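PDB 2E4T: endoglucanase from Clostridium thermocellum, which hydrolyses internal beta-1,4-glucosidic bonds of cellulose and xyloglucan, this chain being the family 44 endoglucanase part of a longer multidomain protein. Local coordinates for residues Lys135-Lys141 and Asp154-Glu160; Asn398-Gly403 and Phe479-Ser484; Thr459-Ile465 and Asn498-Val504. All blocks are in the same frame, centred on the assembly; numbering follows the deposited sequence.

Interaction 1: Lys135-Lys141 and Asp154-Glu160. With CA (calcium ion), chain C; GOL (glycerol), chain H.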
loop_
_atom_site.group_PDB
_atom_site.type_symbol
_atom_site.label_atom_id
_atom_site.label_comp_id
_atom_site.label_asym_id
_atom_site.label_seq_id
_atom_site.Cartn_x
_atom_site.Cartn_y
_atom_site.Cartn_z
ATOM N N LYS A 135 21.545 -4.912 -19.203
ATOM C CA LYS A 135 22.488 -5.612 -18.334
ATOM C C LYS A 135 21.736 -6.706 -17.576
ATOM O O LYS A 135 20.583 -6.489 -17.137
ATOM C CB LYS A 135 23.113 -4.654 -17.321
ATOM C CG LYS A 135 23.880 -3.502 -17.936
ATOM C CD LYS A 135 25.038 -3.926 -18.802
ATOM C CE LYS A 135 25.803 -2.732 -19.367
ATOM N NZ LYS A 135 26.942 -3.212 -20.240
ATOM N N GLU A 136 22.345 -7.881 -17.454
ATOM C CA GLU A 136 21.754 -8.972 -16.728
ATOM C C GLU A 136 21.856 -8.740 -15.218
ATOM O O GLU A 136 22.942 -8.406 -14.731
ATOM C CB GLU A 136 22.487 -10.289 -17.108
ATOM C CG GLU A 136 21.871 -11.522 -16.427
ATOM C CD GLU A 136 22.657 -12.779 -16.636
ATOM O OE1 GLU A 136 23.179 -12.994 -17.758
ATOM O OE2 GLU A 136 22.766 -13.587 -15.657
ATOM N N VAL A 137 20.746 -8.928 -14.509
ATOM C CA VAL A 137 20.775 -8.831 -13.067
ATOM C C VAL A 137 21.171 -10.151 -12.450
ATOM O O VAL A 137 20.631 -11.210 -12.811
ATOM C CB VAL A 137 19.373 -8.440 -12.534
ATOM C CG1 VAL A 137 19.364 -8.502 -11.022
ATOM C CG2 VAL A 137 19.047 -7.013 -13.039
ATOM N N LYS A 138 22.131 -10.091 -11.522
ATOM C CA LYS A 138 22.440 -11.219 -10.650
ATOM C C LYS A 138 22.155 -10.777 -9.232
ATOM O O LYS A 138 22.475 -9.625 -8.848
ATOM C CB LYS A 138 23.895 -11.680 -10.819
ATOM C CG LYS A 138 24.100 -12.393 -12.142
ATOM C CD LYS A 138 25.476 -12.985 -12.238
ATOM C CE LYS A 138 25.603 -14.075 -13.318
ATOM N NZ LYS A 138 25.325 -13.467 -14.698
ATOM N N PHE A 139 21.600 -11.671 -8.416
ATOM C CA PHE A 139 21.259 -11.255 -7.074
ATOM C C PHE A 139 22.474 -11.170 -6.148
ATOM O O PHE A 139 22.518 -10.284 -5.291
ATOM C CB PHE A 139 20.175 -12.166 -6.504
ATOM C CG PHE A 139 18.919 -12.150 -7.358
ATOM C CD1 PHE A 139 18.428 -10.983 -7.934
ATOM C CD2 PHE A 139 18.195 -13.327 -7.528
ATOM C CE1 PHE A 139 17.229 -10.992 -8.682
ATOM C CE2 PHE A 139 17.025 -13.324 -8.267
ATOM C CZ PHE A 139 16.575 -12.174 -8.846
ATOM N N GLU A 140 23.418 -12.111 -6.331
ATOM C CA GLU A 140 24.635 -12.159 -5.507
ATOM C C GLU A 140 25.853 -11.923 -6.380
ATOM O O GLU A 140 26.115 -12.678 -7.323
ATOM C CB GLU A 140 24.827 -13.472 -4.802
ATOM C CG GLU A 140 23.831 -13.584 -3.724
ATOM C CD GLU A 140 24.025 -14.764 -2.760
ATOM O OE1 GLU A 140 25.199 -15.162 -2.525
ATOM O OE2 GLU A 140 23.037 -15.239 -2.127
ATOM N N LYS A 141 26.654 -10.921 -6.027
ATOM C CA LYS A 141 27.895 -10.665 -6.779
ATOM C C LYS A 141 28.905 -11.804 -6.659
ATOM O O LYS A 141 29.585 -12.135 -7.643
ATOM C CB LYS A 141 28.495 -9.353 -6.316
ATOM C CG LYS A 141 29.687 -8.896 -7.160
ATOM C CD LYS A 141 30.204 -7.573 -6.742
ATOM C CE LYS A 141 31.276 -7.026 -7.690
ATOM N NZ LYS A 141 31.902 -5.793 -7.200
ATOM N N ASP A 154 28.840 -6.643 -17.894
ATOM C CA ASP A 154 27.544 -7.099 -18.411
ATOM C C ASP A 154 26.458 -7.298 -17.345
ATOM O O ASP A 154 25.332 -7.680 -17.689
ATOM C CB ASP A 154 27.709 -8.431 -19.181
ATOM C CG ASP A 154 28.573 -8.299 -20.415
ATOM O OD1 ASP A 154 28.725 -7.155 -20.898
ATOM O OD2 ASP A 154 29.030 -9.360 -20.907
ATOM N N TYR A 155 26.776 -6.985 -16.070
ATOM C CA TYR A 155 25.956 -7.423 -14.955
ATOM C C TYR A 155 25.682 -6.291 -14.001
ATOM O O TYR A 155 26.483 -5.404 -13.836
ATOM C CB TYR A 155 26.665 -8.537 -14.141
ATOM C CG TYR A 155 26.952 -9.715 -15.032
ATOM C CD1 TYR A 155 25.920 -10.554 -15.418
ATOM C CD2 TYR A 155 28.230 -9.964 -15.535
ATOM C CE1 TYR A 155 26.110 -11.552 -16.337
ATOM C CE2 TYR A 155 28.450 -11.018 -16.441
ATOM C CZ TYR A 155 27.387 -11.781 -16.837
ATOM O OH TYR A 155 27.665 -12.780 -17.724
ATOM N N VAL A 156 24.511 -6.396 -13.328
ATOM C CA VAL A 156 24.165 -5.487 -12.227
ATOM C C VAL A 156 23.767 -6.374 -11.043
ATOM O O VAL A 156 23.005 -7.328 -11.224
ATOM C CB VAL A 156 23.013 -4.567 -12.666
ATOM C CG1 VAL A 156 22.512 -3.736 -11.557
ATOM C CG2 VAL A 156 23.485 -3.646 -13.845
ATOM N N TYR A 157 24.302 -6.068 -9.861
ATOM C CA TYR A 157 24.169 -6.970 -8.728
ATOM C C TYR A 157 23.243 -6.354 -7.649
ATOM O O TYR A 157 23.491 -5.238 -7.170
ATOM C CB TYR A 157 25.546 -7.244 -8.099
ATOM C CG TYR A 157 26.464 -7.903 -9.102
ATOM C CD1 TYR A 157 26.318 -9.237 -9.409
ATOM C CD2 TYR A 157 27.473 -7.183 -9.754
ATOM C CE1 TYR A 157 27.153 -9.862 -10.327
ATOM C CE2 TYR A 157 28.297 -7.801 -10.703
ATOM C CZ TYR A 157 28.130 -9.165 -10.959
ATOM O OH TYR A 157 28.919 -9.813 -11.885
ATOM N N MET A 158 22.210 -7.103 -7.282
ATOM C CA MET A 158 21.279 -6.571 -6.276
ATOM C C MET A 158 21.885 -6.458 -4.888
ATOM O O MET A 158 21.607 -5.473 -4.185
ATOM C CB MET A 158 19.962 -7.362 -6.234
ATOM C CG MET A 158 19.118 -7.209 -7.488
ATOM S SD MET A 158 18.634 -5.499 -7.817
ATOM C CE MET A 158 19.815 -5.029 -9.073
ATOM N N ASP A 159 22.665 -7.448 -4.460
ATOM C CA ASP A 159 23.245 -7.325 -3.134
ATOM C C ASP A 159 24.225 -6.126 -3.066
ATOM O O ASP A 159 24.318 -5.486 -2.023
ATOM C CB ASP A 159 23.832 -8.646 -2.620
ATOM C CG ASP A 159 24.946 -9.245 -3.455
ATOM O OD1 ASP A 159 25.302 -8.776 -4.548
ATOM O OD2 ASP A 159 25.469 -10.304 -2.922
ATOM N N GLU A 160 24.935 -5.838 -4.165
ATOM C CA GLU A 160 25.833 -4.712 -4.190
ATOM C C GLU A 160 25.052 -3.383 -4.074
ATOM O O GLU A 160 25.493 -2.440 -3.402
ATOM C CB GLU A 160 26.695 -4.756 -5.448
ATOM C CG GLU A 160 27.825 -3.736 -5.407
ATOM C CD GLU A 160 28.802 -3.945 -6.561
ATOM O OE1 GLU A 160 28.346 -3.982 -7.751
ATOM O OE2 GLU A 160 30.028 -4.081 -6.283
HETATM CA CA CA C . 27.879 -3.550 -13.732
HETATM C C1 GOL H . 26.007 -16.651 -20.799
HETATM O O1 GOL H . 27.304 -16.975 -21.206
HETATM C C2 GOL H . 26.223 -15.708 -19.631
HETATM O O2 GOL H . 26.879 -14.523 -20.061
HETATM C C3 GOL H . 24.927 -15.497 -18.891
HETATM O O3 GOL H . 25.262 -14.581 -17.912
HETATM O O HOH W 1 31.053 -11.354 -9.727
HETATM O O HOH W 2 29.128 -4.718 -12.078
HETATM O O HOH W 3 27.153 -3.099 -15.964
#

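Interaction 2: Asn398-Gly403 and Phe479-Ser484. With ZN (zinc ion), chain B.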
loop_
_atom_site.group_PDB
_atom_site.type_symbol
_atom_site.label_atom_id
_atom_site.label_comp_id
_atom_site.label_asym_id
_atom_site.label_seq_id
_atom_site.Cartn_x
_atom_site.Cartn_y
_atom_site.Cartn_z
ATOM N N ASN A 398 -7.125 15.665 -4.055
ATOM C CA ASN A 398 -7.170 16.477 -2.820
ATOM C C ASN A 398 -8.027 15.844 -1.722
ATOM O O ASN A 398 -7.710 15.987 -0.543
ATOM C CB ASN A 398 -7.647 17.906 -3.112
ATOM C CG ASN A 398 -8.971 17.965 -3.839
ATOM O OD1 ASN A 398 -9.126 17.382 -4.928
ATOM N ND2 ASN A 398 -9.938 18.718 -3.295
ATOM N N TYR A 399 -9.161 15.222 -2.101
ATOM C CA TYR A 399 -9.967 14.538 -1.093
ATOM C C TYR A 399 -9.294 13.261 -0.596
ATOM O O TYR A 399 -9.374 12.959 0.610
ATOM C CB TYR A 399 -11.402 14.322 -1.559
ATOM C CG TYR A 399 -12.269 15.532 -1.346
ATOM C CD1 TYR A 399 -12.774 15.816 -0.090
ATOM C CD2 TYR A 399 -12.589 16.409 -2.400
ATOM C CE1 TYR A 399 -13.594 16.938 0.131
ATOM C CE2 TYR A 399 -13.403 17.526 -2.196
ATOM C CZ TYR A 399 -13.922 17.779 -0.932
ATOM O OH TYR A 399 -14.731 18.875 -0.766
ATOM N N THR A 400 -8.600 12.503 -1.474
ATOM C CA THR A 400 -7.846 11.365 -0.963
ATOM C C THR A 400 -6.832 11.854 0.071
ATOM O O THR A 400 -6.611 11.227 1.140
ATOM C CB THR A 400 -7.106 10.661 -2.118
ATOM O OG1 THR A 400 -7.993 10.467 -3.205
ATOM C CG2 THR A 400 -6.457 9.388 -1.665
ATOM N N GLU A 401 -6.150 12.965 -0.245
ATOM C CA GLU A 401 -5.149 13.519 0.653
ATOM C C GLU A 401 -5.753 13.933 1.985
ATOM O O GLU A 401 -5.157 13.717 3.053
ATOM C CB GLU A 401 -4.459 14.707 -0.028
ATOM C CG GLU A 401 -3.578 14.240 -1.170
ATOM C CD GLU A 401 -3.085 15.403 -2.049
ATOM O OE1 GLU A 401 -3.829 16.429 -2.221
ATOM O OE2 GLU A 401 -1.974 15.292 -2.632
ATOM N N ALA A 402 -6.957 14.549 1.957
ATOM C CA ALA A 402 -7.655 14.895 3.197
ATOM C C ALA A 402 -7.933 13.606 4.001
ATOM O O ALA A 402 -7.852 13.609 5.236
ATOM C CB ALA A 402 -8.939 15.617 2.895
ATOM N N GLY A 403 -8.334 12.525 3.314
ATOM C CA GLY A 403 -8.599 11.262 3.997
ATOM C C GLY A 403 -7.369 10.744 4.747
ATOM O O GLY A 403 -7.483 10.213 5.872
ATOM N N PHE A 479 -13.749 17.222 7.235
ATOM C CA PHE A 479 -13.858 17.718 5.865
ATOM C C PHE A 479 -15.200 17.261 5.279
ATOM O O PHE A 479 -15.892 16.378 5.797
ATOM C CB PHE A 479 -12.665 17.306 4.970
ATOM C CG PHE A 479 -12.519 15.814 4.724
ATOM C CD1 PHE A 479 -13.252 15.172 3.730
ATOM C CD2 PHE A 479 -11.607 15.052 5.468
ATOM C CE1 PHE A 479 -13.062 13.835 3.461
ATOM C CE2 PHE A 479 -11.409 13.712 5.187
ATOM C CZ PHE A 479 -12.122 13.090 4.164
ATOM N N ASP A 480 -15.596 17.945 4.183
ATOM C CA ASP A 480 -16.943 17.772 3.653
ATOM C C ASP A 480 -16.941 18.340 2.212
ATOM O O ASP A 480 -15.878 18.694 1.686
ATOM C CB ASP A 480 -17.998 18.410 4.564
ATOM C CG ASP A 480 -17.686 19.865 4.835
ATOM O OD1 ASP A 480 -17.166 20.577 3.919
ATOM O OD2 ASP A 480 -17.999 20.317 5.973
ATOM N N ARG A 481 -18.107 18.446 1.593
ATOM C CA ARG A 481 -18.167 18.973 0.204
ATOM C C ARG A 481 -17.736 20.414 0.126
ATOM O O ARG A 481 -17.327 20.873 -0.960
ATOM C CB ARG A 481 -19.558 18.783 -0.372
ATOM C CG ARG A 481 -19.740 17.371 -0.837
ATOM C CD ARG A 481 -21.136 17.046 -1.220
ATOM N NE ARG A 481 -22.024 17.067 -0.061
ATOM C CZ ARG A 481 -23.322 16.783 -0.108
ATOM N NH1 ARG A 481 -23.886 16.471 -1.293
ATOM N NH2 ARG A 481 -24.056 16.850 0.989
ATOM N N GLY A 482 -17.886 21.169 1.189
ATOM C CA GLY A 482 -17.476 22.574 1.139
ATOM C C GLY A 482 -15.985 22.749 0.924
ATOM O O GLY A 482 -15.536 23.734 0.292
ATOM N N SER A 483 -15.158 21.867 1.489
ATOM C CA SER A 483 -13.724 21.956 1.316
ATOM C C SER A 483 -13.072 20.643 1.702
ATOM O O SER A 483 -13.448 20.012 2.714
ATOM C CB SER A 483 -13.170 23.047 2.224
ATOM O OG SER A 483 -11.770 23.197 2.062
ATOM N N SER A 484 -12.008 20.273 0.987
ATOM C CA SER A 484 -11.113 19.211 1.426
ATOM C C SER A 484 -10.138 19.666 2.498
ATOM O O SER A 484 -9.450 18.811 3.076
ATOM C CB SER A 484 -10.394 18.605 0.223
ATOM O OG SER A 484 -9.709 19.587 -0.539
HETATM ZN ZN ZN B . -3.027 17.664 -3.476
#

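Interaction 3: Thr459-Ile465 and Asn498-Val504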
loop_
_atom_site.group_PDB
_atom_site.type_symbol
_atom_site.label_atom_id
_atom_site.label_comp_id
_atom_site.label_asym_id
_atom_site.label_seq_id
_atom_site.Cartn_x
_atom_site.Cartn_y
_atom_site.Cartn_z
ATOM N N THR A 459 -27.020 12.511 9.491
ATOM C CA THR A 459 -27.231 11.317 10.306
ATOM C C THR A 459 -26.952 11.687 11.764
ATOM O O THR A 459 -25.939 12.344 12.073
ATOM C CB THR A 459 -26.297 10.171 9.868
ATOM O OG1 THR A 459 -26.578 9.889 8.506
ATOM C CG2 THR A 459 -26.503 8.917 10.717
ATOM N N THR A 460 -27.864 11.262 12.658
ATOM C CA THR A 460 -27.687 11.480 14.089
ATOM C C THR A 460 -27.044 10.239 14.701
ATOM O O THR A 460 -27.605 9.151 14.585
ATOM C CB THR A 460 -29.068 11.771 14.738
ATOM O OG1 THR A 460 -29.568 12.989 14.177
ATOM C CG2 THR A 460 -28.928 11.853 16.254
ATOM N N PHE A 461 -25.923 10.440 15.387
ATOM C CA PHE A 461 -25.231 9.340 16.029
ATOM C C PHE A 461 -25.345 9.452 17.536
ATOM O O PHE A 461 -25.013 10.450 18.142
ATOM C CB PHE A 461 -23.725 9.390 15.626
ATOM C CG PHE A 461 -23.501 9.108 14.183
ATOM C CD1 PHE A 461 -23.482 7.808 13.704
ATOM C CD2 PHE A 461 -23.335 10.163 13.267
ATOM C CE1 PHE A 461 -23.266 7.548 12.350
ATOM C CE2 PHE A 461 -23.099 9.928 11.923
ATOM C CZ PHE A 461 -23.061 8.615 11.454
ATOM N N ASN A 462 -25.871 8.372 18.133
ATOM C CA ASN A 462 -25.918 8.267 19.606
ATOM C C ASN A 462 -24.740 7.422 20.069
ATOM O O ASN A 462 -24.710 6.212 19.776
ATOM C CB ASN A 462 -27.230 7.603 20.038
ATOM C CG ASN A 462 -28.429 8.480 19.753
ATOM O OD1 ASN A 462 -28.350 9.706 19.848
ATOM N ND2 ASN A 462 -29.521 7.866 19.300
ATOM N N PHE A 463 -23.780 8.054 20.727
ATOM C CA PHE A 463 -22.591 7.383 21.227
ATOM C C PHE A 463 -22.760 6.907 22.649
ATOM O O PHE A 463 -23.252 7.653 23.508
ATOM C CB PHE A 463 -21.397 8.341 21.213
ATOM C CG PHE A 463 -20.757 8.534 19.862
ATOM C CD1 PHE A 463 -19.614 7.806 19.549
ATOM C CD2 PHE A 463 -21.298 9.366 18.893
ATOM C CE1 PHE A 463 -18.965 7.956 18.322
ATOM C CE2 PHE A 463 -20.615 9.531 17.663
ATOM C CZ PHE A 463 -19.456 8.815 17.418
ATOM N N SER A 464 -22.290 5.680 22.911
ATOM C CA SER A 464 -22.198 5.139 24.267
ATOM C C SER A 464 -20.801 4.540 24.393
ATOM O O SER A 464 -20.433 3.677 23.562
ATOM C CB SER A 464 -23.252 4.040 24.456
ATOM O OG SER A 464 -24.557 4.513 24.299
ATOM N N ILE A 465 -20.039 4.994 25.373
ATOM C CA ILE A 465 -18.632 4.623 25.521
ATOM C C ILE A 465 -18.414 4.007 26.897
ATOM O O ILE A 465 -18.822 4.598 27.916
ATOM C CB ILE A 465 -17.751 5.847 25.328
ATOM C CG1 ILE A 465 -17.970 6.426 23.930
ATOM C CG2 ILE A 465 -16.280 5.493 25.547
ATOM C CD1 ILE A 465 -17.425 7.836 23.753
ATOM N N ASN A 498 -20.451 9.367 29.704
ATOM C CA ASN A 498 -19.793 8.840 28.488
ATOM C C ASN A 498 -20.802 8.498 27.393
ATOM O O ASN A 498 -20.523 7.638 26.543
ATOM C CB ASN A 498 -18.867 7.669 28.864
ATOM C CG ASN A 498 -17.525 8.150 29.329
ATOM O OD1 ASN A 498 -17.152 9.290 29.195
ATOM N ND2 ASN A 498 -16.753 7.213 29.919
ATOM N N THR A 499 -21.907 9.235 27.342
ATOM C CA THR A 499 -22.857 9.184 26.246
ATOM C C THR A 499 -23.031 10.583 25.706
ATOM O O THR A 499 -23.011 11.573 26.460
ATOM C CB THR A 499 -24.222 8.598 26.658
ATOM O OG1 THR A 499 -24.944 9.563 27.467
ATOM C CG2 THR A 499 -24.080 7.260 27.371
ATOM N N PHE A 500 -23.257 10.690 24.402
ATOM C CA PHE A 500 -23.577 11.966 23.773
ATOM C C PHE A 500 -24.256 11.675 22.440
ATOM O O PHE A 500 -24.166 10.565 21.922
ATOM C CB PHE A 500 -22.343 12.879 23.622
ATOM C CG PHE A 500 -21.256 12.307 22.765
ATOM C CD1 PHE A 500 -21.233 12.550 21.381
ATOM C CD2 PHE A 500 -20.236 11.571 23.311
ATOM C CE1 PHE A 500 -20.207 12.080 20.582
ATOM C CE2 PHE A 500 -19.209 11.073 22.515
ATOM C CZ PHE A 500 -19.210 11.331 21.147
ATOM N N THR A 501 -24.896 12.703 21.893
ATOM C CA THR A 501 -25.494 12.615 20.573
ATOM C C THR A 501 -24.865 13.681 19.678
ATOM O O THR A 501 -24.743 14.839 20.079
ATOM C CB THR A 501 -27.006 12.860 20.664
ATOM O OG1 THR A 501 -27.575 11.816 21.473
ATOM C CG2 THR A 501 -27.684 12.944 19.306
ATOM N N TYR A 502 -24.530 13.276 18.434
ATOM C CA TYR A 502 -23.845 14.163 17.542
ATOM C C TYR A 502 -24.404 13.928 16.142
ATOM O O TYR A 502 -24.325 12.820 15.607
ATOM C CB TYR A 502 -22.341 13.866 17.563
ATOM C CG TYR A 502 -21.497 14.875 16.792
ATOM C CD1 TYR A 502 -21.538 16.241 17.114
ATOM C CD2 TYR A 502 -20.612 14.468 15.797
ATOM C CE1 TYR A 502 -20.735 17.165 16.474
ATOM C CE2 TYR A 502 -19.797 15.390 15.166
ATOM C CZ TYR A 502 -19.871 16.730 15.465
ATOM O OH TYR A 502 -19.053 17.628 14.810
ATOM N N THR A 503 -25.024 14.956 15.565
ATOM C CA THR A 503 -25.569 14.882 14.226
ATOM C C THR A 503 -24.571 15.496 13.252
ATOM O O THR A 503 -24.062 16.604 13.464
ATOM C CB THR A 503 -26.913 15.621 14.155
ATOM O OG1 THR A 503 -27.828 14.920 15.020
ATOM C CG2 THR A 503 -27.436 15.668 12.722
ATOM N N VAL A 504 -24.310 14.731 12.180
ATOM C CA VAL A 504 -23.303 15.052 11.213
ATOM C C VAL A 504 -24.012 15.272 9.854
ATOM O O VAL A 504 -24.867 14.465 9.469
ATOM C CB VAL A 504 -22.301 13.787 11.075
ATOM C CG1 VAL A 504 -21.212 14.017 10.045
ATOM C CG2 VAL A 504 -21.665 13.455 12.429
HETATM O O HOH W 4 -17.837 4.596 30.562
#

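Interaction 1: Lys135-Lys141 and Asp154-Glu160
Lys-141 lies across one face of Tyr-157, its CG 3.8 Å from the ring centroid and nearly over the centre, a CH-pi contact that suits a long aliphatic chain with a charge at its end. With CG anti to the backbone N (chi1 -172°), NZ runs past the ring to a salt bridge with Glu-160, meeting OE2 at 2.7 Å on its syn side but 31° out of the carboxylate plane. OE2 also accepts from Ser-146 N, and NZ donates to Pro-144 O. Asp-159 grips the loop after strand 134-138 twice: its N donates to Phe-139 O at 3.0 Å, and its OD1 accepts from Lys-141 N at 2.9 Å. A chi1 of 60° sets CG between the backbone N and the carbonyl carbon, which brings the carboxylate to that amide. On the face carrying Val-137 and Val-156, Val-137 CG1 and the edge of the Phe-139 ring meet Met-158 CG, a flexible side chain that fits both.

The solvent side, polar and beside exposed Asp-154, is looser. Glu-136 OE1 lies 3.6 Å from Tyr-155 CE1 at the ring edge, and a glycerol, probably from the crystallisation liquor, donates from O3 to OE1 and accepts from Tyr-155 OH. Lys-138, modelled in two conformers, reaches Glu-136 OE2 in one, a tentative salt bridge from above the carboxylate plane. The backbone is firm: Val-156 N donates to Glu-136 O and Val-156 O accepts from Lys-138 N, a parallel ladder, and Tyr-155 O binds the calcium ion with Glu-54, Asp-150, Asp-153 and two waters. Strand 114-116 flanks strand 134-138, and helix 204-221 packs on Phe-139 and Met-158 through Leu-214.

Interaction 2: Asn398-Gly403 and Phe479-Ser484
Tyr-399 reaches out from its helix into the turn between Phe-479 and Ser-484, and its hydroxyl donates to Asp-480 O at 2.7 Å. Ser-484 CB sits over the centre of the ring, 3.6 Å from the centroid and 10° off the normal, a small side chain that lets the backbone come close to the aromatic face. At the ring's edge Tyr-399 meets Phe-479, with CD1 to CD1 at 3.9 Å. Phe-479 in turn takes Ala-402 over one face, offset toward the rim, the methyl CB 3.9 Å from the ring centroid; this small methyl is held between the ring and Ser-484 O, which lies 3.2 Å from Ala-402 CB.

The next shell sets these groups in place. A chi1 of 64° sets Phe-479 CG between the backbone N and the carbonyl carbon, and the CB bond points toward the helix. The type I turn from Asp-480 to Ser-483 presents Asp-480 O to the tyrosine; Asp-480 OD1 receives weak bonds from the turn amides, and OD2 pairs with Arg-489. On the helix, Glu-401 points elsewhere and binds the zinc ion through OE1 at 1.9 Å, in company with Asp-35 and Ala-395.

Helix 398-408, which follows barrel strand 388-391, is thereby joined to strand 474-480 of the beta domain. Ile-368 of helix 368-384 touches both Tyr-399 and Phe-479, and strand 508-514 runs beside strand 474-480.

Interaction 3: Thr459-Ile465 and Asn498-Val504
Thr-460 and Thr-503 face each other as a non-hydrogen-bonded antiparallel pair and link their hydroxyls, OG1 to OG1 at 2.7 Å. At the next such pair, Thr-501 OG1 donates to Asn-462 OD1 at 2.8 Å. These short polar side chains suit the more exposed face, where they bond laterally over the backbone ladder. In that ladder Thr-459 with Val-504, Phe-461 with Tyr-502 and Phe-463 with Phe-500 each exchange two bonds; the last is uneven, 2.8 Å from Phe-463 N to Phe-500 O but 3.2 Å from Phe-500 N to Phe-463 O.

On the polar face the methyls of Thr-460 and Thr-501 meet tightly, CG2 to CG2 at 3.5 Å. The opposite face is mainly apolar and largely buried, though it also carries Thr-459 and Tyr-502. Phe-500, with chi1 at 61°, turns its ring so that Phe-463 CB lies over the centre of one face. The two rings are nearly parallel, 14° between planes, but slid apart. Ile-465 CD1 touches Phe-500 CE2, and Val-504 CG2 meets the edge of the Phe-461 ring.

This is an antiparallel edge pair of a sandwich-like beta domain: strand 459-466 also bonds strand 8-22, and the apolar face packs on strands 442-452 and 508-514.

The three contacts run along the length of the molecule. Interaction 1 belongs to the TIM-like barrel domain, in a small three-stranded sheet at the calcium site, with its centre about 45 Å from that of interaction 2 and about 59 Å from that of interaction 3, on the opposite side of the chain's centre. It also closes first in the sequence. Interactions 2 and 3 are interleaved along the chain, their centres about 23 Å apart, and both reach the beta-sheet domain, through strands 474-480 and 459-466, which follow each other in the chain. Interaction 3 is internal to that domain, whereas interaction 2 joins it to the barrel near the zinc site.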